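Local coordinates for protein trans-2-enoyl-CoA reductase [NADH] (Treponema denticola ATCC 35405, PDB 4GGO) that reduces the carbon-carbon double bond of trans-2-enoyl-CoA substrates such as crotonyl-CoA with NADH, a step of bacterial fatty acid synthesis, at residues Val165-Phe173 and Thr240-Lys251. Residues are numbered along the deposited sequence; the frame is centred on the assembly and turned at random.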
ATOM      1  N   VAL A 165      -3.511 -15.071   8.382  1.00 36.04           N
ATOM      2  CA  VAL A 165      -2.234 -15.772   8.345  1.00 36.09           C
ATOM      3  C   VAL A 165      -1.680 -15.775   6.922  1.00 32.00           C
ATOM      4  O   VAL A 165      -2.422 -15.598   5.956  1.00 36.76           O
ATOM      5  CB  VAL A 165      -2.358 -17.227   8.841  1.00 38.11           C
ATOM      6  CG1 VAL A 165      -2.974 -17.267  10.235  1.00 42.74           C
ATOM      7  CG2 VAL A 165      -3.180 -18.057   7.865  1.00 35.23           C
ATOM      8  N   LEU A 166      -0.371 -15.968   6.800  1.00 32.69           N
ATOM      9  CA  LEU A 166       0.280 -16.032   5.498  1.00 36.51           C
ATOM     10  C   LEU A 166       0.878 -17.417   5.306  1.00 34.15           C
ATOM     11  O   LEU A 166       2.075 -17.616   5.513  1.00 36.86           O
ATOM     12  CB  LEU A 166       1.381 -14.977   5.402  1.00 36.57           C
ATOM     13  CG  LEU A 166       1.016 -13.552   5.820  1.00 39.80           C
ATOM     14  CD1 LEU A 166       2.212 -12.628   5.661  1.00 43.96           C
ATOM     15  CD2 LEU A 166      -0.172 -13.040   5.023  1.00 43.28           C
ATOM     16  N   LYS A 167       0.044 -18.376   4.915  1.00 28.80           N
ATOM     17  CA  LYS A 167       0.460 -19.774   4.873  1.00 32.13           C
ATOM     18  C   LYS A 167      -0.112 -20.522   3.664  1.00 33.14           C
ATOM     19  O   LYS A 167      -1.141 -20.127   3.117  1.00 31.30           O
ATOM     20  CB  LYS A 167       0.077 -20.472   6.187  1.00 33.36           C
ATOM     21  CG  LYS A 167       0.858 -19.961   7.398  1.00 34.55           C
ATOM     22  CD  LYS A 167       0.645 -20.799   8.648  1.00 38.97           C
ATOM     23  CE  LYS A 167      -0.757 -20.663   9.195  1.00 44.16           C
ATOM     24  NZ  LYS A 167      -0.809 -21.148  10.604  1.00 47.41           N
ATOM     25  N   PRO A 168       0.561 -21.605   3.237  1.00 26.18           N
ATOM     26  CA  PRO A 168       0.077 -22.396   2.101  1.00 32.17           C
ATOM     27  C   PRO A 168      -0.995 -23.397   2.519  1.00 36.20           C
ATOM     28  O   PRO A 168      -1.376 -23.442   3.689  1.00 39.01           O
ATOM     29  CB  PRO A 168       1.329 -23.148   1.660  1.00 35.58           C
ATOM     30  CG  PRO A 168       2.074 -23.361   2.929  1.00 39.58           C
ATOM     31  CD  PRO A 168       1.850 -22.111   3.742  1.00 30.68           C
ATOM     32  N   PHE A 169      -1.475 -24.188   1.564  1.00 36.42           N
ATOM     33  CA  PHE A 169      -2.395 -25.279   1.860  1.00 40.36           C
ATOM     34  C   PHE A 169      -1.766 -26.613   1.476  1.00 35.86           C
ATOM     35  O   PHE A 169      -1.017 -26.697   0.503  1.00 38.77           O
ATOM     36  CB  PHE A 169      -3.723 -25.101   1.116  1.00 36.66           C
ATOM     37  CG  PHE A 169      -4.559 -23.958   1.621  1.00 41.55           C
ATOM     38  CD1 PHE A 169      -5.074 -23.968   2.904  1.00 42.06           C
ATOM     39  CD2 PHE A 169      -4.845 -22.880   0.801  1.00 45.34           C
ATOM     40  CE1 PHE A 169      -5.847 -22.918   3.365  1.00 48.04           C
ATOM     41  CE2 PHE A 169      -5.617 -21.828   1.254  1.00 37.87           C
ATOM     42  CZ  PHE A 169      -6.119 -21.847   2.536  1.00 39.66           C
ATOM     43  N   GLY A 170      -2.071 -27.653   2.245  1.00 40.69           N
ATOM     44  CA  GLY A 170      -1.582 -28.988   1.949  1.00 42.23           C
ATOM     45  C   GLY A 170      -0.190 -29.265   2.483  1.00 46.33           C
ATOM     46  O   GLY A 170      -0.026 -29.967   3.480  1.00 47.08           O
ATOM     47  N   LYS A 171       0.819 -28.714   1.815  1.00 41.93           N
ATOM     48  CA  LYS A 171       2.207 -28.942   2.203  1.00 43.70           C
ATOM     49  C   LYS A 171       2.867 -27.684   2.750  1.00 47.61           C
ATOM     50  O   LYS A 171       2.438 -26.566   2.462  1.00 40.70           O
ATOM     51  CB  LYS A 171       3.018 -29.468   1.017  1.00 43.81           C
ATOM     52  CG  LYS A 171       2.650 -30.873   0.575  1.00 61.14           C
ATOM     53  CD  LYS A 171       3.628 -31.385  -0.472  1.00 58.25           C
ATOM     54  CE  LYS A 171       3.285 -32.799  -0.908  1.00 55.77           C
ATOM     55  NZ  LYS A 171       3.299 -33.751   0.234  1.00 65.45           N
ATOM     56  N   THR A 172       3.919 -27.878   3.539  1.00 41.95           N
ATOM     57  CA  THR A 172       4.700 -26.766   4.061  1.00 41.82           C
ATOM     58  C   THR A 172       5.470 -26.074   2.938  1.00 40.32           C
ATOM     59  O   THR A 172       6.104 -26.729   2.110  1.00 37.69           O
ATOM     60  CB  THR A 172       5.678 -27.227   5.166  1.00 44.80           C
ATOM     61  OG1 THR A 172       6.628 -26.189   5.435  1.00 46.19           O
ATOM     62  CG2 THR A 172       6.420 -28.484   4.738  1.00 54.75           C
ATOM     63  N   PHE A 173       5.397 -24.749   2.904  1.00 35.47           N
ATOM     64  CA  PHE A 173       6.130 -23.979   1.908  1.00 36.34           C
ATOM     65  C   PHE A 173       7.479 -23.551   2.466  1.00 32.46           C
ATOM     66  O   PHE A 173       7.551 -22.820   3.453  1.00 34.67           O
ATOM     67  CB  PHE A 173       5.325 -22.759   1.458  1.00 39.59           C
ATOM     68  CG  PHE A 173       6.083 -21.833   0.550  1.00 28.02           C
ATOM     69  CD1 PHE A 173       6.537 -22.269  -0.682  1.00 37.94           C
ATOM     70  CD2 PHE A 173       6.333 -20.524   0.926  1.00 36.71           C
ATOM     71  CE1 PHE A 173       7.233 -21.419  -1.521  1.00 34.89           C
ATOM     72  CE2 PHE A 173       7.027 -19.669   0.092  1.00 39.55           C
ATOM     73  CZ  PHE A 173       7.479 -20.117  -1.134  1.00 32.94           C
ATOM     74  N   THR A 240       6.622 -17.772  -5.408  1.00 27.30           N
ATOM     75  CA  THR A 240       5.788 -17.559  -4.229  1.00 27.17           C
ATOM     76  C   THR A 240       4.315 -17.880  -4.471  1.00 28.94           C
ATOM     77  O   THR A 240       3.452 -17.468  -3.696  1.00 28.33           O
ATOM     78  CB  THR A 240       5.906 -16.113  -3.709  1.00 28.03           C
ATOM     79  OG1 THR A 240       5.497 -15.199  -4.733  1.00 28.96           O
ATOM     80  CG2 THR A 240       7.338 -15.808  -3.304  1.00 26.83           C
ATOM     81  N   GLN A 241       4.033 -18.619  -5.539  1.00 30.77           N
ATOM     82  CA  GLN A 241       2.658 -18.975  -5.884  1.00 35.54           C
ATOM     83  C   GLN A 241       1.974 -19.811  -4.806  1.00 33.76           C
ATOM     84  O   GLN A 241       0.753 -19.769  -4.661  1.00 31.08           O
ATOM     85  CB  GLN A 241       2.608 -19.712  -7.223  1.00 35.34           C
ATOM     86  CG  GLN A 241       2.814 -18.815  -8.429  1.00 42.05           C
ATOM     87  CD  GLN A 241       2.654 -19.561  -9.738  1.00 53.96           C
ATOM     88  OE1 GLN A 241       2.337 -18.966 -10.769  1.00 54.37           O
ATOM     89  NE2 GLN A 241       2.876 -20.870  -9.705  1.00 49.18           N
ATOM     90  N   ALA A 242       2.764 -20.561  -4.044  1.00 29.73           N
ATOM     91  CA  ALA A 242       2.229 -21.407  -2.978  1.00 34.85           C
ATOM     92  C   ALA A 242       1.471 -20.600  -1.928  1.00 29.36           C
ATOM     93  O   ALA A 242       0.689 -21.152  -1.152  1.00 36.52           O
ATOM     94  CB  ALA A 242       3.347 -22.210  -2.327  1.00 33.57           C
ATOM     95  N   LEU A 243       1.702 -19.291  -1.911  1.00 34.82           N
ATOM     96  CA  LEU A 243       1.037 -18.401  -0.967  1.00 30.15           C
ATOM     97  C   LEU A 243       0.062 -17.455  -1.663  1.00 32.25           C
ATOM     98  O   LEU A 243      -1.116 -17.399  -1.313  1.00 28.20           O
ATOM     99  CB  LEU A 243       2.072 -17.590  -0.190  1.00 33.16           C
ATOM    100  CG  LEU A 243       3.139 -18.412   0.534  1.00 41.78           C
ATOM    101  CD1 LEU A 243       4.143 -17.505   1.221  1.00 40.15           C
ATOM    102  CD2 LEU A 243       2.493 -19.353   1.536  1.00 34.24           C
ATOM    103  N   TYR A 244       0.560 -16.719  -2.651  1.00 30.56           N
ATOM    104  CA  TYR A 244      -0.222 -15.666  -3.297  1.00 31.62           C
ATOM    105  C   TYR A 244      -1.233 -16.191  -4.312  1.00 33.80           C
ATOM    106  O   TYR A 244      -2.197 -15.503  -4.644  1.00 31.56           O
ATOM    107  CB  TYR A 244       0.703 -14.641  -3.955  1.00 32.83           C
ATOM    108  CG  TYR A 244       1.525 -13.840  -2.971  1.00 29.72           C
ATOM    109  CD1 TYR A 244       0.995 -12.719  -2.347  1.00 26.66           C
ATOM    110  CD2 TYR A 244       2.831 -14.202  -2.670  1.00 27.68           C
ATOM    111  CE1 TYR A 244       1.739 -11.984  -1.448  1.00 33.39           C
ATOM    112  CE2 TYR A 244       3.584 -13.471  -1.772  1.00 26.46           C
ATOM    113  CZ  TYR A 244       3.034 -12.364  -1.166  1.00 29.79           C
ATOM    114  OH  TYR A 244       3.781 -11.634  -0.271  1.00 33.79           O
ATOM    115  N   ARG A 245      -1.011 -17.405  -4.806  1.00 34.04           N
ATOM    116  CA  ARG A 245      -1.932 -18.021  -5.755  1.00 38.16           C
ATOM    117  C   ARG A 245      -2.860 -19.022  -5.077  1.00 41.83           C
ATOM    118  O   ARG A 245      -4.083 -18.899  -5.150  1.00 43.11           O
ATOM    119  CB  ARG A 245      -1.165 -18.739  -6.868  1.00 38.50           C
ATOM    120  CG  ARG A 245      -1.368 -18.165  -8.258  1.00 49.11           C
ATOM    121  CD  ARG A 245      -0.452 -16.979  -8.501  1.00 48.68           C
ATOM    122  NE  ARG A 245      -0.156 -16.804  -9.920  1.00 43.06           N
ATOM    123  CZ  ARG A 245       0.957 -16.244 -10.386  1.00 52.49           C
ATOM    124  NH1 ARG A 245       1.881 -15.806  -9.541  1.00 46.72           N
ATOM    125  NH2 ARG A 245       1.149 -16.124 -11.693  1.00 49.88           N
ATOM    126  N   LYS A 246      -2.264 -20.011  -4.418  1.00 33.57           N
ATOM    127  CA  LYS A 246      -3.013 -21.142  -3.885  1.00 46.37           C
ATOM    128  C   LYS A 246      -3.052 -21.176  -2.356  1.00 39.42           C
ATOM    129  O   LYS A 246      -3.605 -22.105  -1.774  1.00 48.64           O
ATOM    130  CB  LYS A 246      -2.435 -22.458  -4.424  1.00 46.94           C
ATOM    131  CG  LYS A 246      -2.282 -22.506  -5.943  1.00 39.10           C
ATOM    132  CD  LYS A 246      -1.815 -23.876  -6.440  1.00 46.06           C
ATOM    133  CE  LYS A 246      -2.813 -24.974  -6.100  1.00 59.32           C
ATOM    134  NZ  LYS A 246      -2.404 -26.319  -6.610  1.00 61.70           N
ATOM    135  N   GLY A 247      -2.471 -20.168  -1.712  1.00 32.43           N
ATOM    136  CA  GLY A 247      -2.433 -20.116  -0.258  1.00 35.27           C
ATOM    137  C   GLY A 247      -3.555 -19.287   0.338  1.00 32.64           C
ATOM    138  O   GLY A 247      -4.504 -18.925  -0.359  1.00 28.88           O
ATOM    139  N   THR A 248      -3.446 -18.992   1.631  1.00 31.79           N
ATOM    140  CA  THR A 248      -4.445 -18.193   2.334  1.00 32.28           C
ATOM    141  C   THR A 248      -4.564 -16.798   1.728  1.00 30.09           C
ATOM    142  O   THR A 248      -5.660 -16.250   1.620  1.00 28.68           O
ATOM    143  CB  THR A 248      -4.113 -18.069   3.831  1.00 31.73           C
ATOM    144  OG1 THR A 248      -2.807 -17.502   3.988  1.00 29.40           O
ATOM    145  CG2 THR A 248      -4.146 -19.435   4.494  1.00 35.93           C
ATOM    146  N   ILE A 249      -3.428 -16.232   1.332  1.00 30.35           N
ATOM    147  CA  ILE A 249      -3.411 -14.950   0.642  1.00 33.99           C
ATOM    148  C   ILE A 249      -4.143 -15.076  -0.688  1.00 36.88           C
ATOM    149  O   ILE A 249      -4.915 -14.198  -1.074  1.00 34.97           O
ATOM    150  CB  ILE A 249      -1.971 -14.474   0.372  1.00 40.10           C
ATOM    151  CG1 ILE A 249      -1.216 -14.280   1.688  1.00 42.62           C
ATOM    152  CG2 ILE A 249      -1.971 -13.182  -0.436  1.00 42.48           C
ATOM    153  CD1 ILE A 249       0.236 -13.893   1.502  1.00 40.64           C
ATOM    154  N   GLY A 250      -3.895 -16.187  -1.377  1.00 33.25           N
ATOM    155  CA  GLY A 250      -4.507 -16.453  -2.665  1.00 35.79           C
ATOM    156  C   GLY A 250      -6.020 -16.502  -2.613  1.00 30.01           C
ATOM    157  O   GLY A 250      -6.694 -16.047  -3.534  1.00 27.42           O
ATOM    158  N   LYS A 251      -6.559 -17.053  -1.531  1.00 35.80           N
ATOM    159  CA  LYS A 251      -8.005 -17.132  -1.365  1.00 33.62           C
ATOM    160  C   LYS A 251      -8.604 -15.759  -1.082  1.00 31.33           C
ATOM    161  O   LYS A 251      -9.696 -15.440  -1.554  1.00 31.22           O
ATOM    162  CB  LYS A 251      -8.374 -18.122  -0.257  1.00 36.33           C
ATOM    163  CG  LYS A 251      -8.740 -19.509  -0.769  1.00 41.02           C
ATOM    164  CD  LYS A 251      -7.650 -20.079  -1.663  1.00 48.42           C
ATOM    165  CE  LYS A 251      -8.109 -21.347  -2.364  1.00 46.91           C
ATOM    166  NZ  LYS A 251      -7.042 -21.901  -3.242  1.00 44.00           N
TER
HETATM  167  O   HOH W   1      -0.622 -23.559  -1.236  1.00 36.28           O
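T248, in the first turn of helix 248-266, holds the loop 165-173 with three hydrogen bonds. Its hydroxyl donates to V165 O (OG1 to O 2.8 Å), meeting that carbonyl from above its plane, and accepts the amide of K167 (N to OG1 3.1 Å) in a nearly straight bond. Its own backbone N gives the third, to K167 O at 3.0 Å, almost in line with the C=O. A chi1 of 57° puts OG1 between the backbone N and the carbonyl carbon, where it reaches both V165 O and K167 N, with CG2 near CZ of the F169 ring.

This is the tight part. G247, at the N-cap position, lies against P168 with the two CA atoms 4.1 Å apart. Alongside, L243 spreads its methyls: CD2 presses on the K167-P168 peptide, 3.4 Å from P168 N, and CD1 lies by the CD2-CE2 side of F173. A242 CB meets the same ring at CD1 (3.6 Å). L166 CD2 touches I249 CD1, a methyl that also lies over one face of the Y244 ring, offset toward its rim.

At the more exposed margin F169 still packs closely, its CD2 edge 3.0 Å from K246 O, which lies in the ring plane. A water accepts from F169 N and donates to A242 O (water O to A242 O 2.7 Å). The loose side is K251, which adds only a CD contact with F169 CE2, and G170-T172, which make no contact with 240-251. K167 NZ forms a salt bridge with E197 of helix 195-205.

Between the two segments the polar bonds are thus uncharged: one threonine's hydroxyl and amide satisfy V165 O, K167 N and K167 O, joining the loop to the start of helix 248-266 a few residues after Y244, the probable proton donor.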